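Side-chain contacts in DNA-3-methyladenine glycosidase (Bacillus halodurans, PDB 2H56), which belongs to the HhH-GPD superfamily of base excision DNA repair proteins, a largely helical family built round a helix-hairpin-helix motif: residues K24-Q29 with E202-L207; N50-L55 with R112-H117; S58-Q63 with A71-V76; F154-L159 with Y208-A213. All coordinates share one frame; numbering follows the deposited sequence.

Contacts 1 and 2 are buried, whereas contacts 3 and 4 are only partly so; yet contact 4 lies nearest the centre of the chain, and the centres of the other three lie about 16 Å from it. Contacts 1 and 4 share helix 202-219 and touch each other, Met156 of contact 4 packing against Thr203 and Cys206 of contact 1. Contacts 2 and 3 share helix 51-61, on the opposite side of the chain's centre from contact 1. None has a hydrogen bond between its two segments. Aliphatic methyls carry contact 1, and in contact 3 they also meet a tyrosine; contact 2 uses an aromatic edge with aliphatic and sulfur partners, and contact 4 long side chains between widely separated backbones.

Contact 1: residues K24-Q29 with E202-L207; sequences KTIVAQ and ETVACL
Ile26 has CG1 set between its backbone N and carbonyl carbon (chi1 64°), and with chi2 close to extended this carries CD1 straight out to Val204 and Ala205. On the facing helix Val204 holds CG1 anti to its backbone N, which places that methyl on the side met by the isoleucine. The contact therefore rests on one methyl group. CD1 of Ile26 lies 3.8 Å from Ala205 N and 3.9 Å from Ala205 CA, so it packs against helix backbone as well as side chains. Its distances to Ala205 CB and to Val204 CG1 are both 4.2 Å, ordinary van der Waals packing.

Residue size follows from this geometry. The small alanine lets the isoleucine methyl come up to the main chain, and the branched valine beside it adds a second apolar surface; the nearest CA atoms, those of Ile26 and Ala205, are 6.7 Å apart. No hydrogen bond joins the segments, as suits three buried hydrocarbon side chains.

Far apart in sequence, helix 21-27 and the start of helix 202-219 are here brought into contact. Helix 31-40 covers Ile26 through Leu33 and Ile37, Tyr201 adds to it just before the second helix, and Val204 also meets Glu22 and Val23, one turn or so earlier on helix 21-27.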
loop_
_atom_site.group_PDB
_atom_site.type_symbol
_atom_site.label_atom_id
_atom_site.label_comp_id
_atom_site.label_asym_id
_atom_site.label_seq_id
_atom_site.Cartn_x
_atom_site.Cartn_y
_atom_site.Cartn_z
ATOM N N LYS A 24 -0.641 -10.341 18.116
ATOM C CA LYS A 24 -1.161 -11.458 18.896
ATOM C C LYS A 24 -2.460 -11.955 18.290
ATOM O O LYS A 24 -2.697 -13.152 18.224
ATOM C CB LYS A 24 -1.370 -11.089 20.376
ATOM C CG LYS A 24 -0.073 -10.740 21.145
ATOM C CD LYS A 24 0.436 -11.819 22.083
ATOM C CE LYS A 24 1.306 -11.214 23.239
ATOM N NZ LYS A 24 1.768 -12.195 24.295
ATOM N N THR A 25 -3.271 -11.034 17.794
ATOM C CA THR A 25 -4.513 -11.399 17.143
ATOM C C THR A 25 -4.276 -12.164 15.857
ATOM O O THR A 25 -4.873 -13.230 15.666
ATOM C CB THR A 25 -5.364 -10.194 16.875
ATOM O OG1 THR A 25 -5.847 -9.719 18.125
ATOM C CG2 THR A 25 -6.541 -10.556 15.992
ATOM N N ILE A 26 -3.385 -11.664 15.005
ATOM C CA ILE A 26 -3.176 -12.291 13.692
ATOM C C ILE A 26 -2.532 -13.655 13.798
ATOM O O ILE A 26 -2.714 -14.481 12.930
ATOM C CB ILE A 26 -2.356 -11.419 12.716
ATOM C CG1 ILE A 26 -0.934 -11.189 13.216
ATOM C CG2 ILE A 26 -3.049 -10.081 12.468
ATOM C CD1 ILE A 26 0.015 -10.777 12.089
ATOM N N VAL A 27 -1.800 -13.914 14.871
ATOM C CA VAL A 27 -1.190 -15.232 15.024
ATOM C C VAL A 27 -2.015 -16.168 15.860
ATOM O O VAL A 27 -1.689 -17.337 15.918
ATOM C CB VAL A 27 0.236 -15.182 15.633
ATOM C CG1 VAL A 27 1.101 -14.221 14.817
ATOM C CG2 VAL A 27 0.184 -14.799 17.105
ATOM N N ALA A 28 -3.093 -15.698 16.488
ATOM C CA ALA A 28 -3.878 -16.589 17.396
ATOM C C ALA A 28 -4.257 -17.939 16.774
ATOM O O ALA A 28 -4.183 -18.968 17.410
ATOM C CB ALA A 28 -5.115 -15.890 17.893
ATOM N N GLN A 29 -4.656 -17.922 15.521
ATOM C CA GLN A 29 -5.141 -19.115 14.875
ATOM C C GLN A 29 -4.275 -19.465 13.688
ATOM O O GLN A 29 -4.773 -20.047 12.730
ATOM C CB GLN A 29 -6.582 -18.917 14.427
ATOM C CG GLN A 29 -7.481 -18.272 15.475
ATOM C CD GLN A 29 -8.905 -18.209 14.994
ATOM O OE1 GLN A 29 -9.768 -18.936 15.463
ATOM N NE2 GLN A 29 -9.147 -17.379 14.020
ATOM N N GLU A 202 -5.486 -7.557 8.970
ATOM C CA GLU A 202 -4.851 -8.109 7.793
ATOM C C GLU A 202 -3.625 -7.336 7.294
ATOM O O GLU A 202 -2.649 -7.935 6.834
ATOM C CB GLU A 202 -5.884 -8.238 6.649
ATOM C CG GLU A 202 -7.021 -9.284 6.906
ATOM C CD GLU A 202 -8.297 -8.677 7.532
ATOM O OE1 GLU A 202 -8.279 -7.501 7.965
ATOM O OE2 GLU A 202 -9.337 -9.378 7.569
ATOM N N THR A 203 -3.673 -6.009 7.359
ATOM C CA THR A 203 -2.548 -5.219 6.907
ATOM C C THR A 203 -1.292 -5.611 7.673
ATOM O O THR A 203 -0.209 -5.666 7.080
ATOM C CB THR A 203 -2.787 -3.702 7.082
ATOM O OG1 THR A 203 -3.985 -3.285 6.405
ATOM C CG2 THR A 203 -1.620 -2.911 6.518
ATOM N N VAL A 204 -1.418 -5.897 8.975
ATOM C CA VAL A 204 -0.235 -6.245 9.764
ATOM C C VAL A 204 0.403 -7.575 9.259
ATOM O O VAL A 204 1.628 -7.668 9.068
ATOM C CB VAL A 204 -0.527 -6.300 11.285
ATOM C CG1 VAL A 204 0.734 -6.646 12.033
ATOM C CG2 VAL A 204 -1.094 -4.949 11.823
ATOM N N ALA A 205 -0.423 -8.586 8.996
ATOM C CA ALA A 205 0.048 -9.823 8.340
ATOM C C ALA A 205 0.769 -9.515 7.049
ATOM O O ALA A 205 1.807 -10.083 6.740
ATOM C CB ALA A 205 -1.117 -10.747 8.044
ATOM N N CYS A 206 0.199 -8.611 6.270
ATOM C CA CYS A 206 0.754 -8.300 4.965
ATOM C C CYS A 206 2.154 -7.727 5.067
ATOM O O CYS A 206 2.993 -7.981 4.211
ATOM C CB CYS A 206 -0.165 -7.340 4.207
ATOM S SG CYS A 206 -1.703 -8.113 3.639
ATOM N N LEU A 207 2.403 -6.939 6.105
ATOM C CA LEU A 207 3.741 -6.455 6.350
ATOM C C LEU A 207 4.694 -7.656 6.542
ATOM O O LEU A 207 5.803 -7.664 6.021
ATOM C CB LEU A 207 3.766 -5.549 7.576
ATOM C CG LEU A 207 2.965 -4.255 7.474
ATOM C CD1 LEU A 207 2.990 -3.510 8.808
ATOM C CD2 LEU A 207 3.512 -3.415 6.353
#

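Contact 2: residues N50-L55 with R112-H117; sequences NPFQSL and RHVCEH
The ring of Phe52 meets helix 105-119 with its edge: Val114 CG1 and Cys115 SG both lie near the ring plane, and neither sits over a face. This is a cysteine sulfur-aromatic contact within a nearly antiparallel helix pair of the HhH-GPD fold, the short axes of 51-55 and 112-117 passing 10.7 Å apart with their directions at 159°. The sulfur is 5.1 Å from the centroid of the Phe52 ring and 76° off its normal, and its closest ring atom is Phe52 CE1, at 4.0 Å.

A chi1 of 164° swings the Phe52 ring to the far side from its own N and across to the other helix, although its CB does not point there. Val114 CG1 is the shared partner, 3.8 Å from Phe52 CD1 and 4.1 Å from Leu55 CD1. Compact and branched, valine packs against both the flat ring and the leucine, while the slim cysteine lets the ring edge come up beside its sulfur. Phe125 and Phe154 pack against Leu55, and Ile143 against Val114, so the apolar layer extends beyond the pair.

On helix 105-119, His113 and His117, one turn apart, also use a face and an edge: His117 CD2 sits 3.7 Å above the centre of the His113 ring. Helix 51-61 begins with a cap, Asn50 at the N-cap position. Its OD1 accepts from Gln53 N at 3.0 Å in a nearly straight bond, the donor standing above the carbonyl plane.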
loop_
_atom_site.group_PDB
_atom_site.type_symbol
_atom_site.label_atom_id
_atom_site.label_comp_id
_atom_site.label_asym_id
_atom_site.label_seq_id
_atom_site.Cartn_x
_atom_site.Cartn_y
_atom_site.Cartn_z
ATOM N N ASN A 50 -0.556 13.539 4.448
ATOM C CA ASN A 50 -1.542 14.169 3.578
ATOM C C ASN A 50 -2.150 13.287 2.446
ATOM O O ASN A 50 -1.531 13.043 1.437
ATOM C CB ASN A 50 -0.890 15.403 2.978
ATOM C CG ASN A 50 -1.851 16.258 2.267
ATOM O OD1 ASN A 50 -2.551 15.824 1.345
ATOM N ND2 ASN A 50 -1.911 17.489 2.679
ATOM N N PRO A 51 -3.395 12.860 2.599
ATOM C CA PRO A 51 -4.031 11.951 1.657
ATOM C C PRO A 51 -4.016 12.407 0.201
ATOM O O PRO A 51 -3.692 11.629 -0.693
ATOM C CB PRO A 51 -5.475 11.917 2.132
ATOM C CG PRO A 51 -5.416 12.317 3.539
ATOM C CD PRO A 51 -4.285 13.236 3.707
ATOM N N PHE A 52 -4.398 13.645 -0.053
ATOM C CA PHE A 52 -4.414 14.103 -1.416
ATOM C C PHE A 52 -3.020 14.036 -2.019
ATOM O O PHE A 52 -2.849 13.609 -3.144
ATOM C CB PHE A 52 -4.933 15.529 -1.487
ATOM C CG PHE A 52 -4.634 16.211 -2.772
ATOM C CD1 PHE A 52 -5.307 15.856 -3.914
ATOM C CD2 PHE A 52 -3.661 17.213 -2.837
ATOM C CE1 PHE A 52 -5.013 16.488 -5.114
ATOM C CE2 PHE A 52 -3.370 17.856 -4.040
ATOM C CZ PHE A 52 -4.045 17.491 -5.171
ATOM N N GLN A 53 -2.027 14.468 -1.256
ATOM C CA GLN A 53 -0.640 14.449 -1.694
ATOM C C GLN A 53 -0.222 13.029 -2.057
ATOM O O GLN A 53 0.393 12.795 -3.081
ATOM C CB GLN A 53 0.229 15.023 -0.578
ATOM C CG GLN A 53 1.700 15.203 -0.906
ATOM C CD GLN A 53 2.486 13.906 -0.786
ATOM O OE1 GLN A 53 2.367 13.174 0.205
ATOM N NE2 GLN A 53 3.301 13.618 -1.798
ATOM N N SER A 54 -0.591 12.084 -1.211
ATOM C CA SER A 54 -0.327 10.671 -1.459
ATOM C C SER A 54 -0.909 10.142 -2.726
ATOM O O SER A 54 -0.260 9.362 -3.394
ATOM C CB SER A 54 -0.887 9.839 -0.329
ATOM O OG SER A 54 -0.144 10.144 0.809
ATOM N N LEU A 55 -2.142 10.516 -3.046
ATOM C CA LEU A 55 -2.753 9.999 -4.270
ATOM C C LEU A 55 -1.982 10.510 -5.489
ATOM O O LEU A 55 -1.713 9.768 -6.432
ATOM C CB LEU A 55 -4.225 10.395 -4.367
ATOM C CG LEU A 55 -5.232 9.485 -3.683
ATOM C CD1 LEU A 55 -6.633 10.082 -3.711
ATOM C CD2 LEU A 55 -5.196 8.135 -4.401
ATOM N N ARG A 112 -5.802 15.201 -12.481
ATOM C CA ARG A 112 -6.972 16.060 -12.603
ATOM C C ARG A 112 -8.219 15.396 -12.040
ATOM O O ARG A 112 -9.019 16.060 -11.370
ATOM C CB ARG A 112 -7.257 16.424 -14.060
ATOM C CG ARG A 112 -6.262 17.299 -14.706
ATOM C CD ARG A 112 -5.933 18.549 -13.918
ATOM N NE ARG A 112 -4.934 19.317 -14.647
ATOM C CZ ARG A 112 -4.300 20.389 -14.185
ATOM N NH1 ARG A 112 -4.557 20.857 -12.957
ATOM N NH2 ARG A 112 -3.396 20.995 -14.966
ATOM N N HIS A 113 -8.386 14.108 -12.299
ATOM C CA HIS A 113 -9.568 13.436 -11.833
ATOM C C HIS A 113 -9.529 13.348 -10.304
ATOM O O HIS A 113 -10.570 13.459 -9.659
ATOM C CB HIS A 113 -9.712 12.066 -12.502
ATOM C CG HIS A 113 -11.121 11.578 -12.594
ATOM N ND1 HIS A 113 -11.512 10.337 -12.127
ATOM C CD2 HIS A 113 -12.234 12.156 -13.105
ATOM C CE1 HIS A 113 -12.806 10.169 -12.345
ATOM N NE2 HIS A 113 -13.272 11.266 -12.922
ATOM N N VAL A 114 -8.345 13.194 -9.711
ATOM C CA VAL A 114 -8.233 13.192 -8.249
ATOM C C VAL A 114 -8.661 14.553 -7.701
ATOM O O VAL A 114 -9.422 14.649 -6.730
ATOM C CB VAL A 114 -6.802 12.902 -7.798
ATOM C CG1 VAL A 114 -6.606 13.214 -6.292
ATOM C CG2 VAL A 114 -6.425 11.464 -8.139
ATOM N N CYS A 115 -8.193 15.615 -8.338
ATOM C CA CYS A 115 -8.583 16.958 -7.927
ATOM C C CYS A 115 -10.051 17.166 -7.966
ATOM O O CYS A 115 -10.623 17.628 -7.003
ATOM C CB CYS A 115 -7.966 17.982 -8.835
ATOM S SG CYS A 115 -6.195 18.071 -8.600
ATOM N N GLU A 116 -10.652 16.836 -9.097
ATOM C CA GLU A 116 -12.093 16.927 -9.259
ATOM C C GLU A 116 -12.815 16.216 -8.100
ATOM O O GLU A 116 -13.737 16.774 -7.504
ATOM C CB GLU A 116 -12.517 16.354 -10.628
ATOM C CG GLU A 116 -14.035 16.351 -10.898
ATOM C CD GLU A 116 -14.459 15.531 -12.145
ATOM O OE1 GLU A 116 -13.826 15.664 -13.220
ATOM O OE2 GLU A 116 -15.448 14.762 -12.031
ATOM N N HIS A 117 -12.387 15.001 -7.781
ATOM C CA HIS A 117 -13.065 14.219 -6.770
ATOM C C HIS A 117 -12.857 14.772 -5.341
ATOM O O HIS A 117 -13.747 14.674 -4.512
ATOM C CB HIS A 117 -12.584 12.759 -6.811
ATOM C CG HIS A 117 -13.333 11.878 -7.759
ATOM N ND1 HIS A 117 -14.063 10.797 -7.335
ATOM C CD2 HIS A 117 -13.419 11.883 -9.110
ATOM C CE1 HIS A 117 -14.575 10.178 -8.384
ATOM N NE2 HIS A 117 -14.202 10.820 -9.473
#

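Contact 3: residues S58-Q63 with A71-V76; sequences SIVEQQ and AIYGRV
Helix 51-61 reaches its end within 58-63, and a short connection leads on into helix 66-80, so this contact joins consecutive helices of the HhH-GPD region. Their nearest CA atoms, of Val60 and Tyr73, are 6.8 Å apart. By Gln62 the chain has left the helix: Gln62 is extended and Gln63 left-handed, which redirects the backbone. Lys107 NZ is hydrogen-bonded to the carbonyl oxygens of Val60 and Gln62, giving partners to acceptors at this helix end.

Val60 carries the contact. Its chi1 of 171° puts CG1 trans to the main-chain nitrogen; that methyl points into the facing helix and lies 4.0 Å from Ile72 CG2, the two side chains meeting at a slant. The same Val60 CG1 is 4.2 Å from Tyr73 N and 4.3 Å from Tyr73 CB, so it nestles against the base of the tyrosine. Its twin, Val60 CG2, comes near the plane of the Tyr73 ring, at the edge. A beta-branched valine suits this place because it presents two methyls, one to an aliphatic neighbour and the other to an aromatic rim.

Tyr73 serves two roles: its base joins the packing, while its hydroxyl is hydrogen-bonded to Gln53 NE2, back on helix 51-61. Ile72 also rests on Leu64 and Val103, which extends the hydrocarbon patch. Chemically, apolar packing joins the two helices near the turn, and the tyrosine's polar tip adds a directional bond between the same helices about two turns upstream of Val60.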
loop_
_atom_site.group_PDB
_atom_site.type_symbol
_atom_site.label_atom_id
_atom_site.label_comp_id
_atom_site.label_asym_id
_atom_site.label_seq_id
_atom_site.Cartn_x
_atom_site.Cartn_y
_atom_site.Cartn_z
ATOM N N SER A 58 1.180 8.751 -5.686
ATOM C CA SER A 58 0.945 7.394 -6.149
ATOM C C SER A 58 0.766 7.334 -7.651
ATOM O O SER A 58 1.276 6.409 -8.293
ATOM C CB SER A 58 -0.280 6.787 -5.473
ATOM O OG SER A 58 -0.090 6.749 -4.060
ATOM N N ILE A 59 0.049 8.296 -8.218
ATOM C CA ILE A 59 -0.087 8.357 -9.690
ATOM C C ILE A 59 1.271 8.626 -10.369
ATOM O O ILE A 59 1.600 7.976 -11.351
ATOM C CB ILE A 59 -1.153 9.390 -10.090
ATOM C CG1 ILE A 59 -2.546 8.837 -9.730
ATOM C CG2 ILE A 59 -1.071 9.735 -11.552
ATOM C CD1 ILE A 59 -3.473 9.889 -9.262
ATOM N N VAL A 60 2.092 9.518 -9.804
ATOM C CA VAL A 60 3.370 9.837 -10.413
ATOM C C VAL A 60 4.287 8.639 -10.444
ATOM O O VAL A 60 5.046 8.464 -11.388
ATOM C CB VAL A 60 4.030 11.048 -9.761
ATOM C CG1 VAL A 60 5.480 11.244 -10.272
ATOM C CG2 VAL A 60 3.203 12.272 -10.080
ATOM N N GLU A 61 4.162 7.783 -9.455
ATOM C CA GLU A 61 5.016 6.592 -9.359
ATOM C C GLU A 61 4.735 5.519 -10.394
ATOM O O GLU A 61 5.631 4.790 -10.777
ATOM C CB GLU A 61 4.915 5.960 -7.962
ATOM C CG GLU A 61 5.601 6.780 -6.885
ATOM C CD GLU A 61 5.140 6.448 -5.472
ATOM O OE1 GLU A 61 4.571 5.340 -5.252
ATOM O OE2 GLU A 61 5.359 7.314 -4.582
ATOM N N GLN A 62 3.501 5.370 -10.832
ATOM C CA GLN A 62 3.201 4.274 -11.766
ATOM C C GLN A 62 4.234 4.109 -12.887
ATOM O O GLN A 62 4.548 5.077 -13.582
ATOM C CB GLN A 62 1.840 4.463 -12.419
ATOM C CG GLN A 62 0.645 4.397 -11.447
ATOM C CD GLN A 62 -0.602 4.987 -12.048
ATOM O OE1 GLN A 62 -0.545 5.677 -13.075
ATOM N NE2 GLN A 62 -1.743 4.725 -11.418
ATOM N N GLN A 63 4.732 2.873 -13.040
ATOM C CA GLN A 63 5.605 2.431 -14.130
ATOM C C GLN A 63 7.011 3.027 -14.033
ATOM O O GLN A 63 7.809 2.894 -14.946
ATOM C CB GLN A 63 5.005 2.719 -15.525
ATOM C CG GLN A 63 3.571 2.240 -15.805
ATOM C CD GLN A 63 3.090 2.498 -17.304
ATOM O OE1 GLN A 63 3.892 2.751 -18.212
ATOM N NE2 GLN A 63 1.781 2.422 -17.528
ATOM N N ALA A 71 12.433 12.267 -9.234
ATOM C CA ALA A 71 12.823 13.396 -10.086
ATOM C C ALA A 71 11.598 14.182 -10.589
ATOM O O ALA A 71 11.567 15.407 -10.512
ATOM C CB ALA A 71 13.651 12.892 -11.273
ATOM N N ILE A 72 10.589 13.468 -11.090
ATOM C CA ILE A 72 9.434 14.117 -11.701
ATOM C C ILE A 72 8.618 14.816 -10.645
ATOM O O ILE A 72 8.207 15.951 -10.801
ATOM C CB ILE A 72 8.544 13.126 -12.403
ATOM C CG1 ILE A 72 9.284 12.532 -13.602
ATOM C CG2 ILE A 72 7.238 13.797 -12.809
ATOM C CD1 ILE A 72 8.569 11.353 -14.214
ATOM N N TYR A 73 8.405 14.135 -9.542
ATOM C CA TYR A 73 7.642 14.724 -8.456
ATOM C C TYR A 73 8.356 15.951 -7.879
ATOM O O TYR A 73 7.726 16.942 -7.547
ATOM C CB TYR A 73 7.391 13.695 -7.368
ATOM C CG TYR A 73 6.445 14.210 -6.323
ATOM C CD1 TYR A 73 5.075 14.033 -6.453
ATOM C CD2 TYR A 73 6.921 14.898 -5.224
ATOM C CE1 TYR A 73 4.222 14.507 -5.511
ATOM C CE2 TYR A 73 6.075 15.378 -4.286
ATOM C CZ TYR A 73 4.732 15.187 -4.429
ATOM O OH TYR A 73 3.900 15.703 -3.495
ATOM N N GLY A 74 9.675 15.895 -7.776
ATOM C CA GLY A 74 10.432 17.061 -7.316
ATOM C C GLY A 74 10.127 18.285 -8.146
ATOM O O GLY A 74 10.009 19.388 -7.624
ATOM N N ARG A 75 9.974 18.083 -9.451
ATOM C CA ARG A 75 9.715 19.184 -10.344
ATOM C C ARG A 75 8.269 19.657 -10.252
ATOM O O ARG A 75 8.014 20.835 -10.440
ATOM C CB ARG A 75 10.089 18.815 -11.772
ATOM C CG ARG A 75 11.587 18.752 -12.010
ATOM C CD ARG A 75 11.871 18.616 -13.470
ATOM N NE ARG A 75 11.463 17.327 -14.052
ATOM C CZ ARG A 75 12.207 16.222 -14.004
ATOM N NH1 ARG A 75 13.370 16.222 -13.360
ATOM N NH2 ARG A 75 11.791 15.104 -14.581
ATOM N N VAL A 76 7.325 18.770 -9.945
ATOM C CA VAL A 76 5.955 19.208 -9.729
ATOM C C VAL A 76 5.913 20.110 -8.498
ATOM O O VAL A 76 5.274 21.192 -8.513
ATOM C CB VAL A 76 4.951 18.050 -9.570
ATOM C CG1 VAL A 76 3.585 18.611 -9.440
ATOM C CG2 VAL A 76 5.000 17.077 -10.758
#

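Contact 4: residues F154-L159 with Y208-A213; sequences FMMFSL and YLWKAA
The backbones stay well apart, the nearest CA atoms, those of Met156 and Trp210, being 13.1 Å from each other, so only long side chains can bridge helices 148-157 and 202-219. Met156, modelled as selenomethionine, runs extended beyond CG and meets the indole coming from the opposite direction. Its SE is 3.9 Å from Trp210 CH2 and 5.0 Å from the centroid of the six-membered ring, 80° off the ring normal: a Met-aromatic contact at the edge.

Phe157 approaches the same end of the indole. Its CZ lies 3.7 Å from Trp210 CZ3 and its CE2 3.8 Å from Trp210 CH2, while the ring planes stand at 42° with centroids 5.6 Å apart. Elsewhere Phe157 packs on Leu45 and Pro46 of strand 43-46, and Trp210 on Leu172 of helix 170-180.

Long, unbranched Met156 and the large aromatic Phe157 and Trp210 suit places between such distant backbones. The benzenoid end of the indole, at CZ3 and CH2, meets the selenium and the phenyl group, both apolar and polarisable, while NE1 donates to Asp169 OD2. That hydrogen bond probably helps to fix the rotation of the indole, and so the end that Met156 and Phe157 meet.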
loop_
_atom_site.group_PDB
_atom_site.type_symbol
_atom_site.label_atom_id
_atom_site.label_comp_id
_atom_site.label_asym_id
_atom_site.label_seq_id
_atom_site.Cartn_x
_atom_site.Cartn_y
_atom_site.Cartn_z
ATOM N N PHE A 154 -2.936 2.363 -1.026
ATOM C CA PHE A 154 -3.249 3.671 -0.496
ATOM C C PHE A 154 -3.885 3.574 0.867
ATOM O O PHE A 154 -3.552 4.377 1.745
ATOM C CB PHE A 154 -4.193 4.425 -1.423
ATOM C CG PHE A 154 -4.540 5.791 -0.939
ATOM C CD1 PHE A 154 -3.625 6.845 -1.073
ATOM C CD2 PHE A 154 -5.779 6.041 -0.364
ATOM C CE1 PHE A 154 -3.932 8.122 -0.599
ATOM C CE2 PHE A 154 -6.098 7.319 0.097
ATOM C CZ PHE A 154 -5.175 8.358 -0.019
HETATM N N MSE A 155 -4.792 2.614 1.058
HETATM C CA MSE A 155 -5.472 2.490 2.323
HETATM C C MSE A 155 -4.451 2.110 3.398
HETATM O O MSE A 155 -4.660 2.363 4.606
HETATM C CB MSE A 155 -6.553 1.401 2.287
HETATM C CG MSE A 155 -7.735 1.652 1.394
HETATM SE SE MSE A 155 -9.200 0.392 1.695
HETATM C CE MSE A 155 -9.445 0.660 3.643
HETATM N N MSE A 156 -3.379 1.430 3.001
HETATM C CA MSE A 156 -2.514 0.881 4.030
HETATM C C MSE A 156 -1.508 1.955 4.392
HETATM O O MSE A 156 -1.456 2.403 5.520
HETATM C CB MSE A 156 -1.796 -0.390 3.574
HETATM C CG MSE A 156 -2.668 -1.657 3.449
HETATM SE SE MSE A 156 -1.501 -3.059 2.787
HETATM C CE MSE A 156 -2.581 -4.760 2.557
ATOM N N PHE A 157 -0.761 2.373 3.386
ATOM C CA PHE A 157 0.438 3.159 3.536
ATOM C C PHE A 157 0.157 4.649 3.563
ATOM O O PHE A 157 1.082 5.455 3.651
ATOM C CB PHE A 157 1.377 2.846 2.368
ATOM C CG PHE A 157 1.956 1.499 2.446
ATOM C CD1 PHE A 157 2.849 1.191 3.450
ATOM C CD2 PHE A 157 1.592 0.518 1.555
ATOM C CE1 PHE A 157 3.406 -0.083 3.557
ATOM C CE2 PHE A 157 2.125 -0.759 1.650
ATOM C CZ PHE A 157 3.042 -1.061 2.659
ATOM N N SER A 158 -1.105 5.034 3.496
ATOM C CA SER A 158 -1.422 6.436 3.526
ATOM C C SER A 158 -2.559 6.755 4.461
ATOM O O SER A 158 -2.431 7.698 5.190
ATOM C CB SER A 158 -1.659 6.951 2.115
ATOM O OG SER A 158 -2.737 7.842 2.113
ATOM N N LEU A 159 -3.655 6.002 4.454
ATOM C CA LEU A 159 -4.671 6.097 5.528
ATOM C C LEU A 159 -4.395 5.236 6.780
ATOM O O LEU A 159 -5.211 5.230 7.711
ATOM C CB LEU A 159 -6.045 5.662 5.044
ATOM C CG LEU A 159 -6.745 6.490 3.990
ATOM C CD1 LEU A 159 -6.049 6.278 2.678
ATOM C CD2 LEU A 159 -8.208 6.034 3.927
ATOM N N TYR A 208 4.269 -8.680 7.259
ATOM C CA TYR A 208 5.138 -9.848 7.467
ATOM C C TYR A 208 5.280 -10.670 6.202
ATOM O O TYR A 208 6.345 -11.224 5.917
ATOM C CB TYR A 208 4.633 -10.709 8.618
ATOM C CG TYR A 208 4.948 -10.095 9.961
ATOM C CD1 TYR A 208 6.245 -10.134 10.464
ATOM C CD2 TYR A 208 3.966 -9.461 10.715
ATOM C CE1 TYR A 208 6.566 -9.582 11.661
ATOM C CE2 TYR A 208 4.283 -8.888 11.951
ATOM C CZ TYR A 208 5.588 -8.956 12.407
ATOM O OH TYR A 208 5.926 -8.395 13.598
ATOM N N LEU A 209 4.211 -10.741 5.423
ATOM C CA LEU A 209 4.295 -11.452 4.165
ATOM C C LEU A 209 5.350 -10.788 3.297
ATOM O O LEU A 209 6.211 -11.472 2.703
ATOM C CB LEU A 209 2.923 -11.528 3.475
ATOM C CG LEU A 209 1.904 -12.505 4.109
ATOM C CD1 LEU A 209 0.733 -12.789 3.186
ATOM C CD2 LEU A 209 2.558 -13.817 4.438
ATOM N N TRP A 210 5.311 -9.453 3.246
ATOM C CA TRP A 210 6.291 -8.709 2.455
ATOM C C TRP A 210 7.704 -8.974 2.932
ATOM O O TRP A 210 8.625 -9.097 2.123
ATOM C CB TRP A 210 6.011 -7.213 2.468
ATOM C CG TRP A 210 5.101 -6.814 1.407
ATOM C CD1 TRP A 210 5.185 -7.164 0.111
ATOM C CD2 TRP A 210 3.942 -5.996 1.527
ATOM N NE1 TRP A 210 4.149 -6.633 -0.594
ATOM C CE2 TRP A 210 3.368 -5.905 0.252
ATOM C CE3 TRP A 210 3.324 -5.340 2.592
ATOM C CZ2 TRP A 210 2.212 -5.164 -0.001
ATOM C CZ3 TRP A 210 2.168 -4.619 2.354
ATOM C CH2 TRP A 210 1.629 -4.525 1.062
ATOM N N LYS A 211 7.858 -9.061 4.251
ATOM C CA LYS A 211 9.147 -9.336 4.864
ATOM C C LYS A 211 9.615 -10.736 4.429
ATOM O O LYS A 211 10.766 -10.922 3.987
ATOM C CB LYS A 211 9.033 -9.212 6.374
ATOM C CG LYS A 211 10.204 -8.518 7.018
ATOM C CD LYS A 211 9.848 -8.014 8.411
ATOM C CE LYS A 211 11.079 -7.516 9.156
ATOM N NZ LYS A 211 11.541 -6.185 8.668
ATOM N N ALA A 212 8.698 -11.700 4.473
ATOM C CA ALA A 212 8.980 -13.059 3.989
ATOM C C ALA A 212 9.370 -13.079 2.513
ATOM O O ALA A 212 10.289 -13.802 2.133
ATOM C CB ALA A 212 7.786 -13.960 4.232
ATOM N N ALA A 213 8.676 -12.295 1.688
ATOM C CA ALA A 213 8.979 -12.243 0.248
ATOM C C ALA A 213 10.371 -11.691 -0.077
ATOM O O ALA A 213 10.992 -12.147 -1.038
ATOM C CB ALA A 213 7.915 -11.446 -0.503
#